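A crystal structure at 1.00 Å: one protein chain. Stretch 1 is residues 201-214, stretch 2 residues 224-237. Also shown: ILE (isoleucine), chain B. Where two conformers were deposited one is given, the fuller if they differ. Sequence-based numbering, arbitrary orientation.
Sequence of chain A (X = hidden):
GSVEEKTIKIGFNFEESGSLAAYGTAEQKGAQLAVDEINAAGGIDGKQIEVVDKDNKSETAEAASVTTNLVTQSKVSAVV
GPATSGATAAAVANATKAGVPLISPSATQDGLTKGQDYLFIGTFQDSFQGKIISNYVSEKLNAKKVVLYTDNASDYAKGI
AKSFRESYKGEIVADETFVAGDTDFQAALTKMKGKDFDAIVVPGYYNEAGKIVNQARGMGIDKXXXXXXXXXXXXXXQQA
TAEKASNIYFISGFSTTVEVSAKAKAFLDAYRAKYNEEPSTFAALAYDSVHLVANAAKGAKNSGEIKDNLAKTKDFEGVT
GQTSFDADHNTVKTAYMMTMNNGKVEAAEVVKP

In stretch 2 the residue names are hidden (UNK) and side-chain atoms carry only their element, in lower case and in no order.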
# COMPACT_ATOMS: atom_id res chain seq x y z
N VAL A 201 18.50 4.87 0.47
CA VAL A 201 17.32 4.00 0.33
C VAL A 201 16.72 3.86 1.73
O VAL A 201 17.42 3.45 2.65
CB VAL A 201 17.72 2.64 -0.27
CG1 VAL A 201 16.53 1.70 -0.27
CG2 VAL A 201 18.24 2.81 -1.70
N VAL A 202 15.43 4.20 1.86
CA VAL A 202 14.74 4.24 3.15
C VAL A 202 13.46 3.41 3.17
O VAL A 202 12.37 3.92 2.92
CB VAL A 202 14.41 5.71 3.57
CG1 VAL A 202 13.79 5.76 4.98
CG2 VAL A 202 15.67 6.61 3.51
N PRO A 203 13.57 2.11 3.48
CA PRO A 203 12.40 1.27 3.64
C PRO A 203 11.72 1.65 4.98
O PRO A 203 12.31 1.56 6.05
CB PRO A 203 12.97 -0.15 3.67
CG PRO A 203 14.32 -0.04 3.06
CD PRO A 203 14.81 1.31 3.53
N GLY A 204 10.46 2.02 4.88
CA GLY A 204 9.70 2.47 6.03
C GLY A 204 8.41 3.16 5.63
O GLY A 204 8.10 3.31 4.44
N TYR A 205 7.67 3.53 6.66
CA TYR A 205 6.37 4.20 6.57
C TYR A 205 6.50 5.73 6.62
O TYR A 205 7.54 6.26 7.02
CB TYR A 205 5.40 3.66 7.60
CG TYR A 205 5.08 2.18 7.46
CD1 TYR A 205 4.61 1.65 6.27
CD2 TYR A 205 5.15 1.33 8.54
CE1 TYR A 205 4.25 0.32 6.18
CE2 TYR A 205 4.76 -0.01 8.45
CZ TYR A 205 4.31 -0.50 7.27
OH TYR A 205 3.92 -1.83 7.21
N TYR A 206 5.40 6.42 6.30
CA TYR A 206 5.45 7.85 6.11
C TYR A 206 5.83 8.67 7.32
O TYR A 206 6.48 9.70 7.16
CB TYR A 206 4.14 8.40 5.50
CG TYR A 206 2.94 8.30 6.43
CD1 TYR A 206 2.63 9.32 7.32
CD2 TYR A 206 2.11 7.21 6.43
CE1 TYR A 206 1.53 9.25 8.18
CE2 TYR A 206 1.02 7.13 7.28
CZ TYR A 206 0.74 8.14 8.16
OH TYR A 206 -0.39 8.02 8.95
N ASN A 207 5.41 8.28 8.51
CA ASN A 207 5.71 9.09 9.69
C ASN A 207 7.18 9.24 9.90
O ASN A 207 7.66 10.31 10.26
CB ASN A 207 4.97 8.63 10.95
CG ASN A 207 3.61 9.29 11.08
OD1 ASN A 207 3.49 10.51 10.93
ND2 ASN A 207 2.59 8.52 11.43
N GLU A 208 7.92 8.15 9.73
CA GLU A 208 9.36 8.18 9.88
C GLU A 208 10.05 8.69 8.60
O GLU A 208 10.93 9.56 8.67
CB GLU A 208 9.91 6.81 10.27
CG GLU A 208 9.47 6.32 11.64
CD GLU A 208 7.97 6.00 11.73
OE1 GLU A 208 7.45 5.32 10.82
OE2 GLU A 208 7.36 6.39 12.76
N ALA A 209 9.68 8.14 7.45
CA ALA A 209 10.33 8.54 6.22
C ALA A 209 10.21 10.04 5.96
O ALA A 209 11.18 10.65 5.52
CB ALA A 209 9.79 7.73 5.05
N GLY A 210 9.05 10.62 6.20
CA GLY A 210 8.90 12.05 5.96
C GLY A 210 9.79 12.88 6.88
O GLY A 210 10.40 13.87 6.47
N LYS A 211 9.86 12.49 8.15
CA LYS A 211 10.74 13.18 9.13
C LYS A 211 12.22 13.01 8.74
O LYS A 211 13.02 13.92 8.90
CB LYS A 211 10.47 12.69 10.54
CG LYS A 211 9.09 13.07 11.06
CD LYS A 211 8.86 12.55 12.48
CE LYS A 211 7.45 12.82 13.01
NZ LYS A 211 6.41 12.02 12.29
N ILE A 212 12.59 11.82 8.25
CA ILE A 212 13.96 11.56 7.79
C ILE A 212 14.31 12.51 6.63
O ILE A 212 15.38 13.11 6.62
CB ILE A 212 14.14 10.09 7.40
CG1 ILE A 212 14.14 9.22 8.67
CG2 ILE A 212 15.42 9.90 6.58
CD1 ILE A 212 13.95 7.75 8.40
N VAL A 213 13.41 12.63 5.66
CA VAL A 213 13.63 13.54 4.53
C VAL A 213 13.80 14.98 5.05
O VAL A 213 14.70 15.71 4.65
CB VAL A 213 12.48 13.45 3.53
CG1 VAL A 213 12.57 14.59 2.52
CG2 VAL A 213 12.52 12.08 2.84
N ASN A 214 12.91 15.34 5.96
CA ASN A 214 12.91 16.66 6.56
C ASN A 214 14.25 17.03 7.20
O ASN A 214 14.80 18.12 7.02
CB ASN A 214 11.85 16.70 7.65
CG ASN A 214 11.78 18.04 8.29
OD1 ASN A 214 12.39 18.24 9.32
ND2 ASN A 214 11.22 19.01 7.59
N UNK A 224 19.53 11.89 -3.83
CA UNK A 224 18.25 11.18 -3.89
C UNK A 224 17.95 10.33 -2.67
O UNK A 224 18.83 9.65 -2.14
c UNK A 224 18.43 10.28 -5.12
c UNK A 224 19.32 11.09 -6.03
c UNK A 224 20.31 11.72 -5.07
N UNK A 225 16.69 10.41 -2.23
CA UNK A 225 16.12 9.57 -1.14
C UNK A 225 15.07 8.72 -1.87
O UNK A 225 14.18 9.27 -2.52
c UNK A 225 16.78 11.07 0.71
c UNK A 225 14.89 9.42 1.03
c UNK A 225 15.60 10.36 0.04
c UNK A 225 16.36 12.02 1.81
N UNK A 226 15.19 7.39 -1.75
CA UNK A 226 14.35 6.46 -2.49
C UNK A 226 13.61 5.53 -1.55
O UNK A 226 14.20 4.95 -0.63
c UNK A 226 15.26 5.62 -3.43
c UNK A 226 14.43 4.72 -4.35
c UNK A 226 16.17 6.52 -4.27
N UNK A 227 12.31 5.40 -1.78
CA UNK A 227 11.48 4.59 -0.93
C UNK A 227 10.61 3.60 -1.67
O UNK A 227 10.49 3.59 -2.89
N UNK A 228 10.03 2.71 -0.86
CA UNK A 228 9.02 1.79 -1.33
C UNK A 228 7.65 2.48 -1.29
O UNK A 228 7.51 3.70 -1.15
N UNK A 229 6.62 1.64 -1.37
CA UNK A 229 5.24 2.15 -1.44
C UNK A 229 4.82 2.94 -0.20
O UNK A 229 3.84 3.69 -0.26
c UNK A 229 4.24 1.06 -1.82
o UNK A 229 5.00 -0.43 -0.07
c UNK A 229 4.02 -0.02 -0.74
o UNK A 229 2.85 -0.52 -0.64
N UNK A 230 5.53 2.77 0.91
CA UNK A 230 5.20 3.55 2.10
C UNK A 230 5.32 5.06 1.93
O UNK A 230 4.77 5.82 2.75
N UNK A 231 6.05 5.54 0.91
CA UNK A 231 6.17 6.99 0.67
C UNK A 231 4.92 7.61 0.04
O UNK A 231 4.85 8.83 -0.05
c UNK A 231 8.73 7.31 0.39
c UNK A 231 9.10 6.47 1.44
c UNK A 231 11.02 8.11 0.27
c UNK A 231 10.43 6.49 1.92
c UNK A 231 7.36 7.29 -0.25
c UNK A 231 11.36 7.31 1.33
c UNK A 231 9.72 8.09 -0.21
N UNK A 232 3.97 6.81 -0.44
CA UNK A 232 2.78 7.37 -1.06
C UNK A 232 1.90 8.09 -0.05
O UNK A 232 1.84 7.73 1.12
c UNK A 232 1.96 6.26 -1.74
n UNK A 232 3.38 4.73 -2.92
o UNK A 232 2.41 6.38 -4.08
c UNK A 232 2.62 5.79 -3.01
N UNK A 233 1.19 9.08 -0.58
CA UNK A 233 0.23 9.88 0.15
C UNK A 233 0.69 11.28 0.49
O UNK A 233 1.87 11.57 0.61
N UNK A 234 -0.28 12.16 0.73
CA UNK A 234 0.06 13.54 1.08
C UNK A 234 0.60 13.70 2.50
O UNK A 234 1.20 14.72 2.82
c UNK A 234 -2.30 14.11 1.76
o UNK A 234 -4.61 14.67 1.93
c UNK A 234 -1.13 14.48 0.89
c UNK A 234 -3.46 15.07 1.64
o UNK A 234 -3.22 16.25 1.29
N UNK A 235 0.41 12.72 3.37
CA UNK A 235 0.92 12.86 4.75
C UNK A 235 2.45 12.75 4.73
O UNK A 235 3.14 13.36 5.56
c UNK A 235 0.26 11.87 5.70
c UNK A 235 0.26 13.56 7.52
o UNK A 235 -0.72 14.11 6.98
o UNK A 235 0.96 14.13 8.40
c UNK A 235 0.62 12.14 7.11
N UNK A 236 3.00 11.96 3.81
CA UNK A 236 4.46 11.88 3.68
C UNK A 236 5.00 13.29 3.34
O UNK A 236 5.99 13.75 3.93
c UNK A 236 7.29 10.46 2.89
c UNK A 236 6.27 11.00 2.12
c UNK A 236 4.83 10.90 2.55
c UNK A 236 8.60 10.56 2.49
c UNK A 236 8.92 11.23 1.33
c UNK A 236 6.61 11.65 0.94
c UNK A 236 7.91 11.77 0.55
N UNK A 237 4.36 13.96 2.38
CA UNK A 237 4.78 15.30 1.97
C UNK A 237 4.63 16.29 3.13
O UNK A 237 5.50 17.14 3.35
c UNK A 237 4.02 15.77 0.71
c UNK A 237 4.42 17.22 0.37
c UNK A 237 4.30 14.83 -0.47
N ILE B . 2.74 -2.20 1.60
CA ILE B . 2.76 -1.72 3.01
C ILE B . 2.47 -2.88 3.95
O ILE B . 2.48 -2.68 5.18
CB ILE B . 1.94 -0.41 3.23
CG1 ILE B . 0.57 -0.51 2.60
CG2 ILE B . 2.64 0.95 2.68
CD1 ILE B . -0.28 0.71 2.87
OXT ILE B . 2.28 -4.01 3.43
O HOH W 1 9.88 3.01 2.07

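Position 224 carries three side-chain carbons that close a ring onto the backbone nitrogen, out of reach of stretch 1. That closure belongs to proline alone: P224, whose ring suits the backbone phi of -52° here.

Position 225 has four carbons, forked at the first, with one arm two carbons long. The end of the long arm and the end of the short one each lie 4.0 Å from V213 CG2, and the short one is also 3.8 Å from V202 CG2. This is isoleucine, I225; a branched aliphatic side chain suits this buried place, where it meets V202 and the helix residue V213.

At 226 one carbon carries two others; that first carbon, CB, is 4.4 Å from V201 CG2. The pattern is valine. V226 pairs with V201 in a parallel bridge, their side chains on the same face of the sheet, and beta-branching favors the extended backbone.

Position 227 has no side-chain atoms and is G227. A CB would fall 2.2 Å from a ring carbon of position 231, so the bare backbone leaves room for that ring. Position 228 is equally bare: G228, whose N donates to water 1 at 2.9 Å. That water in turn donates to V202 O at 2.8 Å and G204 O at 3.0 Å, linking the backbone of V202 and G204 to that of G228.

Two carbons, the second carrying two oxygens, make position 229 an aspartate. D229 turns to the bound isoleucine, whose charged amino group suits a carboxylate: ILE N donates to D229 OD2 at 2.8 Å and weakly to OD1 at 3.3 Å.

Position 230, again bare, is G230. Its CA sits 3.7 Å from G204 O, and a CB would clash with that oxygen at 2.3 Å; glycine permits the close approach.

Position 231 shows one carbon, then a six-carbon ring with no further atom; one ring carbon lies 3.4 Å from both A209 CB and V202 O. This is phenylalanine, F231. Its CB points away, yet the flat ring returns to fill the space between V202 and A209.

Position 232 has two carbons, the second bearing one oxygen and one nitrogen: asparagine. N232 ND2 donates to D229 O at 2.9 Å, bracing the turn. Position 233 is bare, G233; its backbone angles would jam a CB against the preceding carbonyl.

Positions 234 and 235 each have three carbons, the third with two oxygens; at 235 the second carbon is 3.2 Å from Y206 CE1. Both are glutamates. E234's charge suits its exposed site; E235 packs its aliphatic part on Y206.

At 236 one carbon, 3.9 Å from Y206 CB, leads to a six-carbon ring, one atom 4.0 Å from V213 CG2: F236, apolar and buried. At 237 one carbon carries two: V237, compact, pointing away.

The contact begins with V202 N donating to V226 O (2.9 Å); water 1 then links the backbones of V202, G204 and G228. Beyond, F231 and F236 pack against the helix of stretch 1, while Y205 OH donates to ILE O (2.6 Å), so both stretches hold the ligand.

Stretch 2 (224-237) PIVGGDGFNGEEFV
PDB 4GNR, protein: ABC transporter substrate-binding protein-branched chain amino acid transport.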